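Local coordinates for protein ribonucleotide monophosphatase NagD (Escherichia coli, PDB 2C4N) that probably removes phosphate from a broad range of nucleotides and some other phosphate esters, as a magnesium-dependent hydrolase of the haloacid dehalogenase (HAD) superfamily, at residues Asp65-Tyr69 and Ala184-Lys188; Gly84-Val90 and Pro111-Gly117; Glu216-Ser222 and Pro237-Ser243. One frame throughout, in Å; residues are numbered along the deposited sequence.

Contact 1 of 3, residues Asp65-Tyr69 and Ala184-Lys188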
# COMPACT_ATOMS: atom_id res chain seq x y z
N ASP A 65 16.94 37.57 -1.74
CA ASP A 65 17.31 36.18 -1.41
C ASP A 65 16.49 35.69 -0.23
O ASP A 65 16.10 34.53 -0.15
CB ASP A 65 18.78 36.11 -0.97
CG ASP A 65 19.75 36.24 -2.10
OD1 ASP A 65 19.36 36.74 -3.18
OD2 ASP A 65 20.92 35.85 -1.91
N SER A 66 16.25 36.62 0.69
CA SER A 66 15.54 36.35 1.93
C SER A 66 14.11 35.84 1.84
O SER A 66 13.62 35.24 2.80
CB SER A 66 15.54 37.61 2.79
OG SER A 66 14.79 38.65 2.19
N VAL A 67 13.43 36.07 0.73
CA VAL A 67 12.05 35.62 0.63
C VAL A 67 11.91 34.13 0.35
O VAL A 67 10.87 33.55 0.64
CB VAL A 67 11.23 36.40 -0.44
CG1 VAL A 67 11.21 37.87 -0.09
CG2 VAL A 67 11.81 36.17 -1.83
N PHE A 68 12.96 33.50 -0.19
CA PHE A 68 12.88 32.08 -0.50
C PHE A 68 12.94 31.14 0.70
O PHE A 68 13.67 31.38 1.66
CB PHE A 68 13.97 31.68 -1.50
CG PHE A 68 13.82 32.34 -2.83
CD1 PHE A 68 14.54 33.50 -3.14
CD2 PHE A 68 12.91 31.85 -3.76
CE1 PHE A 68 14.35 34.16 -4.36
CE2 PHE A 68 12.71 32.51 -4.97
CZ PHE A 68 13.43 33.66 -5.27
N TYR A 69 12.16 30.07 0.63
CA TYR A 69 12.14 29.07 1.69
C TYR A 69 11.98 27.72 1.00
O TYR A 69 10.96 27.45 0.36
CB TYR A 69 10.98 29.32 2.65
CG TYR A 69 11.15 28.65 4.00
CD1 TYR A 69 12.30 28.88 4.76
CD2 TYR A 69 10.17 27.80 4.52
CE1 TYR A 69 12.47 28.27 6.01
CE2 TYR A 69 10.33 27.19 5.76
CZ TYR A 69 11.49 27.43 6.50
OH TYR A 69 11.65 26.83 7.73
N ALA A 184 6.37 26.45 9.65
CA ALA A 184 7.74 26.96 9.60
C ALA A 184 7.79 28.25 8.79
O ALA A 184 8.49 29.19 9.14
CB ALA A 184 8.66 25.92 8.97
N ALA A 185 7.03 28.29 7.70
CA ALA A 185 6.98 29.48 6.85
C ALA A 185 6.35 30.65 7.60
O ALA A 185 6.81 31.79 7.50
CB ALA A 185 6.20 29.18 5.57
N LEU A 186 5.29 30.36 8.36
CA LEU A 186 4.62 31.39 9.15
C LEU A 186 5.58 31.94 10.20
O LEU A 186 5.66 33.15 10.42
CB LEU A 186 3.38 30.82 9.86
CG LEU A 186 2.18 30.40 9.00
CD1 LEU A 186 1.14 29.71 9.88
CD2 LEU A 186 1.58 31.61 8.32
N ASN A 187 6.31 31.08 10.87
CA ASN A 187 7.26 31.50 11.86
C ASN A 187 8.32 32.39 11.22
O ASN A 187 8.80 33.28 11.82
CB ASN A 187 7.92 30.34 12.66
CG ASN A 187 6.90 29.40 13.38
OD1 ASN A 187 5.75 29.73 13.56
ND2 ASN A 187 7.35 28.22 13.74
N LYS A 188 8.69 32.09 10.00
CA LYS A 188 9.68 32.88 9.28
C LYS A 188 9.16 34.31 9.08
O LYS A 188 9.94 35.26 9.08
CB LYS A 188 9.99 32.24 7.92
CG LYS A 188 10.89 33.05 6.99
CD LYS A 188 11.25 32.25 5.73
CE LYS A 188 11.87 33.10 4.62
NZ LYS A 188 13.21 33.64 4.95
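This is a helix-to-strand contact in the HAD core domain, where one turn of helix 180-189 packs against the start of edge strand 68-70. Tyr69 and Lys188 account for most of it. The CA-to-CB bond of Tyr69 points toward the helix. The ring edge meets Ala184, with Tyr69 OH 3.4 Å from Ala184 CB, and Tyr69 CD2 is 4.3 Å from Ala185 CB. Lys188 is extended as far as CE and passes the ring, with its CD 3.7 Å from Tyr69 CD1. It turns at chi4, and NZ donates a hydrogen bond to Ser66 O, 2.7 Å away, in the 3-10 turn before the strand. The aliphatic part of the lysine packs beside the ring while its ammonium group holds a carbonyl. Tyr69 OH is hydrogen-bonded to Asp77 of helix 71-80. The CA-to-CB bond of Phe68 points away from helix 180-189, and its ring packs edge-to-face on Phe56 of helix 49-58. Strand 38-42 pairs with strand 68-70, and its Val39 touches both Tyr69 and Lys188.

Contact 2 of 3, residues Gly84-Val90 and Pro111-Gly117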
# COMPACT_ATOMS: atom_id res chain seq x y z
N GLY A 84 20.47 16.25 19.63
CA GLY A 84 21.27 15.39 18.78
C GLY A 84 21.70 16.22 17.60
O GLY A 84 20.88 16.92 17.00
N LYS A 85 22.98 16.18 17.26
CA LYS A 85 23.48 16.97 16.15
C LYS A 85 24.39 16.17 15.23
O LYS A 85 25.31 16.72 14.63
CB LYS A 85 24.21 18.21 16.67
CG LYS A 85 23.28 19.27 17.25
CD LYS A 85 22.28 19.73 16.20
CE LYS A 85 21.28 20.74 16.75
NZ LYS A 85 21.57 22.14 16.31
N LYS A 86 24.14 14.87 15.15
CA LYS A 86 24.92 13.99 14.28
C LYS A 86 23.96 13.37 13.28
O LYS A 86 22.94 12.80 13.66
CB LYS A 86 25.60 12.89 15.09
CG LYS A 86 26.85 13.34 15.83
CD LYS A 86 27.61 12.15 16.39
CE LYS A 86 28.97 12.57 16.94
NZ LYS A 86 28.86 13.53 18.07
N ALA A 87 24.29 13.47 12.00
CA ALA A 87 23.42 12.92 10.98
C ALA A 87 24.14 12.31 9.79
O ALA A 87 25.20 12.78 9.38
CB ALA A 87 22.46 14.01 10.49
N TYR A 88 23.56 11.25 9.26
CA TYR A 88 24.10 10.63 8.06
C TYR A 88 23.19 11.25 7.00
O TYR A 88 21.96 11.09 7.06
CB TYR A 88 23.94 9.11 8.08
CG TYR A 88 24.34 8.50 6.75
CD1 TYR A 88 23.37 7.95 5.91
CD2 TYR A 88 25.66 8.53 6.32
CE1 TYR A 88 23.72 7.45 4.65
CE2 TYR A 88 26.02 8.04 5.06
CZ TYR A 88 25.04 7.50 4.23
OH TYR A 88 25.39 7.04 2.99
N VAL A 89 23.78 11.96 6.05
CA VAL A 89 22.99 12.63 5.03
C VAL A 89 23.13 12.06 3.64
O VAL A 89 24.23 11.79 3.16
CB VAL A 89 23.33 14.14 4.98
CG1 VAL A 89 22.48 14.84 3.94
CG2 VAL A 89 23.12 14.77 6.36
N VAL A 90 21.98 11.85 3.00
CA VAL A 90 21.92 11.36 1.64
C VAL A 90 21.44 12.59 0.88
O VAL A 90 20.25 12.83 0.75
CB VAL A 90 20.90 10.22 1.47
CG1 VAL A 90 20.79 9.82 0.00
CG2 VAL A 90 21.32 9.01 2.31
N PRO A 111 25.18 7.99 13.89
CA PRO A 111 24.38 9.19 13.62
C PRO A 111 23.05 9.14 14.37
O PRO A 111 22.51 8.06 14.60
CB PRO A 111 24.18 9.14 12.11
CG PRO A 111 24.11 7.65 11.84
CD PRO A 111 25.23 7.11 12.71
N ASP A 112 22.54 10.31 14.77
CA ASP A 112 21.26 10.39 15.47
C ASP A 112 20.14 10.38 14.43
O ASP A 112 19.07 9.82 14.67
CB ASP A 112 21.17 11.68 16.28
CG ASP A 112 22.28 11.80 17.31
OD1 ASP A 112 22.41 10.89 18.15
OD2 ASP A 112 23.00 12.82 17.29
N PHE A 113 20.40 11.02 13.30
CA PHE A 113 19.43 11.13 12.21
C PHE A 113 19.97 10.62 10.88
O PHE A 113 21.18 10.61 10.65
CB PHE A 113 19.06 12.59 11.93
CG PHE A 113 18.54 13.34 13.11
CD1 PHE A 113 19.41 13.87 14.05
CD2 PHE A 113 17.18 13.55 13.26
CE1 PHE A 113 18.94 14.59 15.13
CE2 PHE A 113 16.69 14.27 14.34
CZ PHE A 113 17.57 14.80 15.28
N VAL A 114 19.04 10.23 10.01
CA VAL A 114 19.35 9.83 8.65
C VAL A 114 18.50 10.86 7.91
O VAL A 114 17.28 10.89 8.08
CB VAL A 114 18.86 8.41 8.30
CG1 VAL A 114 18.85 8.22 6.78
CG2 VAL A 114 19.78 7.37 8.93
N ILE A 115 19.14 11.72 7.13
CA ILE A 115 18.42 12.76 6.42
C ILE A 115 18.57 12.56 4.93
O ILE A 115 19.69 12.47 4.41
CB ILE A 115 18.97 14.15 6.79
CG1 ILE A 115 18.97 14.31 8.31
CG2 ILE A 115 18.14 15.22 6.11
CD1 ILE A 115 19.70 15.54 8.79
N VAL A 116 17.45 12.49 4.23
CA VAL A 116 17.47 12.29 2.79
C VAL A 116 16.90 13.49 2.06
O VAL A 116 15.80 13.95 2.34
CB VAL A 116 16.65 11.03 2.38
CG1 VAL A 116 16.77 10.80 0.87
CG2 VAL A 116 17.14 9.81 3.15
N GLY A 117 17.69 14.00 1.11
CA GLY A 117 17.25 15.12 0.30
C GLY A 117 17.34 14.64 -1.13
O GLY A 117 16.64 13.70 -1.51
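Ile115 reaches across to Ala87, its CD1 3.6 Å from Ala87 CB, and its CB lies 4.2 Å from Val89 CG2. These three residues and Phe113 share one face of a two-strand parallel pair. Ala87 CB is also 4.0 Å from Phe113 CB. Tyr88, Val90, Val114 and Val116 occupy the other face, where Val90 CB meets Val116 CG2 at 4.1 Å. Strands 86-90 and 113-116 run in the same direction, 27° apart.

The backbone ladder is regular. Tyr88 N donates a hydrogen bond to Phe113 O (2.8 Å), Ile115 N to Tyr88 O (2.9 Å), Val90 N to Ile115 O (2.8 Å) and Gly117 N to Val90 O (2.8 Å). At the other end, Lys86 O accepts from both Asp112 N (2.8 Å) and Phe113 N (3.1 Å). Asp112 OD2 accepts a hydrogen bond from Lys86 N at 3.2 Å. Gly84 CA is 3.4 Å from this OD2 of Asp112. An ideal CB on Gly84 would lie only 3.0 Å from Asp112 OD2. With phi at 97° it would also jam against the preceding carbonyl O, so the site calls for glycine.

Helix 94-101 packs on the Val89 and Ile115 face, and helix 124-135 on the Tyr88 and Val114 face. The start of strand 105-116 also bonds through its backbone to Lys85 and Ala87. Strand 86-90, helix 94-101 and strand 105-116 form a beta-alpha-beta crossover in the smaller parallel sheet, consistent with the cap domain of NagD-family HAD phosphatases.

Contact 3 of 3, residues Glu216-Ser222 and Pro237-Ser243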
# COMPACT_ATOMS: atom_id res chain seq x y z
N GLU A 216 -6.00 30.57 4.35
CA GLU A 216 -6.92 30.80 3.25
C GLU A 216 -6.07 30.33 2.08
O GLU A 216 -4.85 30.50 2.09
CB GLU A 216 -7.25 32.29 3.10
CG GLU A 216 -8.36 32.78 4.01
CD GLU A 216 -8.77 34.21 3.72
OE1 GLU A 216 -8.14 34.86 2.86
OE2 GLU A 216 -9.73 34.69 4.37
N THR A 217 -6.70 29.74 1.07
CA THR A 217 -5.95 29.22 -0.07
C THR A 217 -6.41 29.74 -1.42
O THR A 217 -7.60 29.98 -1.63
CB THR A 217 -6.03 27.68 -0.11
OG1 THR A 217 -7.41 27.30 -0.20
CG2 THR A 217 -5.43 27.08 1.16
N ILE A 218 -5.46 29.92 -2.32
CA ILE A 218 -5.75 30.36 -3.68
C ILE A 218 -5.10 29.38 -4.63
O ILE A 218 -3.88 29.19 -4.61
CB ILE A 218 -5.19 31.77 -3.99
CG1 ILE A 218 -5.84 32.81 -3.08
CG2 ILE A 218 -5.46 32.12 -5.46
CD1 ILE A 218 -5.34 34.23 -3.32
N LEU A 219 -5.91 28.75 -5.47
CA LEU A 219 -5.39 27.81 -6.44
C LEU A 219 -5.27 28.50 -7.80
O LEU A 219 -6.23 29.13 -8.25
CB LEU A 219 -6.34 26.61 -6.60
CG LEU A 219 -6.01 25.63 -7.75
CD1 LEU A 219 -4.82 24.76 -7.37
CD2 LEU A 219 -7.23 24.75 -8.02
N VAL A 220 -4.11 28.41 -8.43
CA VAL A 220 -3.96 28.97 -9.77
C VAL A 220 -3.98 27.76 -10.68
O VAL A 220 -3.58 26.67 -10.27
CB VAL A 220 -2.64 29.77 -9.95
CG1 VAL A 220 -2.74 31.09 -9.21
CG2 VAL A 220 -1.44 28.96 -9.47
N LEU A 221 -4.47 27.94 -11.90
CA LEU A 221 -4.58 26.85 -12.86
C LEU A 221 -3.44 26.79 -13.86
O LEU A 221 -3.51 26.10 -14.88
CB LEU A 221 -5.92 26.98 -13.60
CG LEU A 221 -7.16 27.06 -12.69
CD1 LEU A 221 -8.39 27.44 -13.52
CD2 LEU A 221 -7.36 25.74 -11.97
N SER A 222 -2.37 27.52 -13.56
CA SER A 222 -1.21 27.59 -14.44
C SER A 222 -0.23 26.43 -14.27
O SER A 222 0.80 26.39 -14.96
CB SER A 222 -0.49 28.92 -14.21
OG SER A 222 -0.21 29.10 -12.83
N PRO A 237 -10.45 25.22 -2.59
CA PRO A 237 -9.72 26.48 -2.42
C PRO A 237 -10.64 27.64 -2.08
O PRO A 237 -11.81 27.65 -2.47
CB PRO A 237 -9.05 26.67 -3.78
CG PRO A 237 -9.00 25.27 -4.38
CD PRO A 237 -10.34 24.73 -3.97
N SER A 238 -10.11 28.62 -1.36
CA SER A 238 -10.89 29.80 -1.01
C SER A 238 -11.20 30.55 -2.31
O SER A 238 -12.30 31.08 -2.49
CB SER A 238 -10.08 30.70 -0.07
OG SER A 238 -9.62 29.97 1.05
N TRP A 239 -10.22 30.57 -3.21
CA TRP A 239 -10.34 31.22 -4.52
C TRP A 239 -9.59 30.42 -5.58
O TRP A 239 -8.68 29.64 -5.25
CB TRP A 239 -9.74 32.62 -4.49
CG TRP A 239 -10.40 33.59 -3.57
CD1 TRP A 239 -11.56 34.27 -3.79
CD2 TRP A 239 -9.92 34.00 -2.28
NE1 TRP A 239 -11.83 35.10 -2.72
CE2 TRP A 239 -10.84 34.95 -1.79
CE3 TRP A 239 -8.81 33.66 -1.51
CZ2 TRP A 239 -10.67 35.57 -0.54
CZ3 TRP A 239 -8.64 34.28 -0.27
CH2 TRP A 239 -9.57 35.22 0.20
N ILE A 240 -9.95 30.62 -6.84
CA ILE A 240 -9.30 29.95 -7.96
C ILE A 240 -9.14 30.93 -9.12
O ILE A 240 -10.09 31.60 -9.51
CB ILE A 240 -10.13 28.75 -8.48
CG1 ILE A 240 -10.42 27.78 -7.34
CG2 ILE A 240 -9.37 28.05 -9.60
CD1 ILE A 240 -11.33 26.64 -7.73
N TYR A 241 -7.93 31.02 -9.66
CA TYR A 241 -7.67 31.91 -10.80
C TYR A 241 -6.81 31.19 -11.83
O TYR A 241 -6.10 30.24 -11.51
CB TYR A 241 -6.95 33.19 -10.36
CG TYR A 241 -7.75 34.07 -9.43
CD1 TYR A 241 -7.57 34.00 -8.05
CD2 TYR A 241 -8.71 34.94 -9.93
CE1 TYR A 241 -8.33 34.78 -7.19
CE2 TYR A 241 -9.48 35.73 -9.09
CZ TYR A 241 -9.29 35.64 -7.71
OH TYR A 241 -10.06 36.40 -6.86
N PRO A 242 -6.88 31.64 -13.10
CA PRO A 242 -6.07 31.01 -14.15
C PRO A 242 -4.59 31.13 -13.78
O PRO A 242 -3.83 30.18 -13.96
CB PRO A 242 -6.43 31.83 -15.39
CG PRO A 242 -7.85 32.25 -15.12
CD PRO A 242 -7.79 32.65 -13.66
N SER A 243 -4.20 32.29 -13.26
CA SER A 243 -2.81 32.53 -12.87
C SER A 243 -2.74 33.67 -11.87
O SER A 243 -3.76 34.28 -11.56
CB SER A 243 -1.97 32.89 -14.09
OG SER A 243 -2.28 34.19 -14.56
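Trp239, Leu219 and Thr217 bury the most surface in this parallel strand pair, at one edge of the Rossmann-like HAD core sheet. Strand 239-241 is the outermost strand there, and strand 216-220 lies between it and strand 196-200. The two strands run 21° apart.

Trp239 lies on the same face as Ile218, Val220 and Tyr241. Its CE3 is 3.5 Å from Ile218 CG1. Glu216 OE1 comes to the ring edge, 3.0 Å from Trp239 CH2. Farther along, Tyr241 CD1 is 3.8 Å from Ile218 CG2.

Leu219 lies on the other face, with Ile240. Its CB is 3.7 Å from Pro237 CG, and its CD2 is 4.2 Å from Ile240 CG2. Helix 203-212 packs on this face, where Leu203 touches both Leu219 and Pro237. The Leu219 backbone carries the centre of the ladder: its N donates a hydrogen bond to Trp239 O and its O accepts one from Tyr241 N, both at 2.9 Å. Leu221 N then donates to Tyr241 O at 2.8 Å.

Beyond the strand, Ser222 OG is hydrogen-bonded to Gly12 O, in the loop after the metal-binding Asp9 and Asp11. Val220 lies close to Asp201, the third aspartate on the magnesium.

Thr217 fixes the start of the pair. Its O accepts from Trp239 N at 3.1 Å. Thr217 is also hydrogen-bonded to Ser238: Thr217 N donates to Ser238 OG at 2.9 Å, and Ser238 N donates to Thr217 OG1 at 3.2 Å.

Contacts 1 and 3 belong to the six-stranded core sheet and contact 2 to the separate four-stranded sheet. Contact 1 joins edge strand 68-70 to helix 180-189; contact 3 forms the edge at strand 239-241. Their centres are 21 Å apart, their nearest atoms about 9 Å. The magnesium, held by Asp9, Asp11 and Asp201, is about 8 Å from the Val220 side chain in contact 3 and about 12 Å from that of Phe68 in contact 1. Contact 2 forms within the chain between the segments of contact 1. Its centre is 23 Å from that of contact 1 and 37 Å from that of contact 3. It lies nearer Asp146, which probably confers substrate specificity.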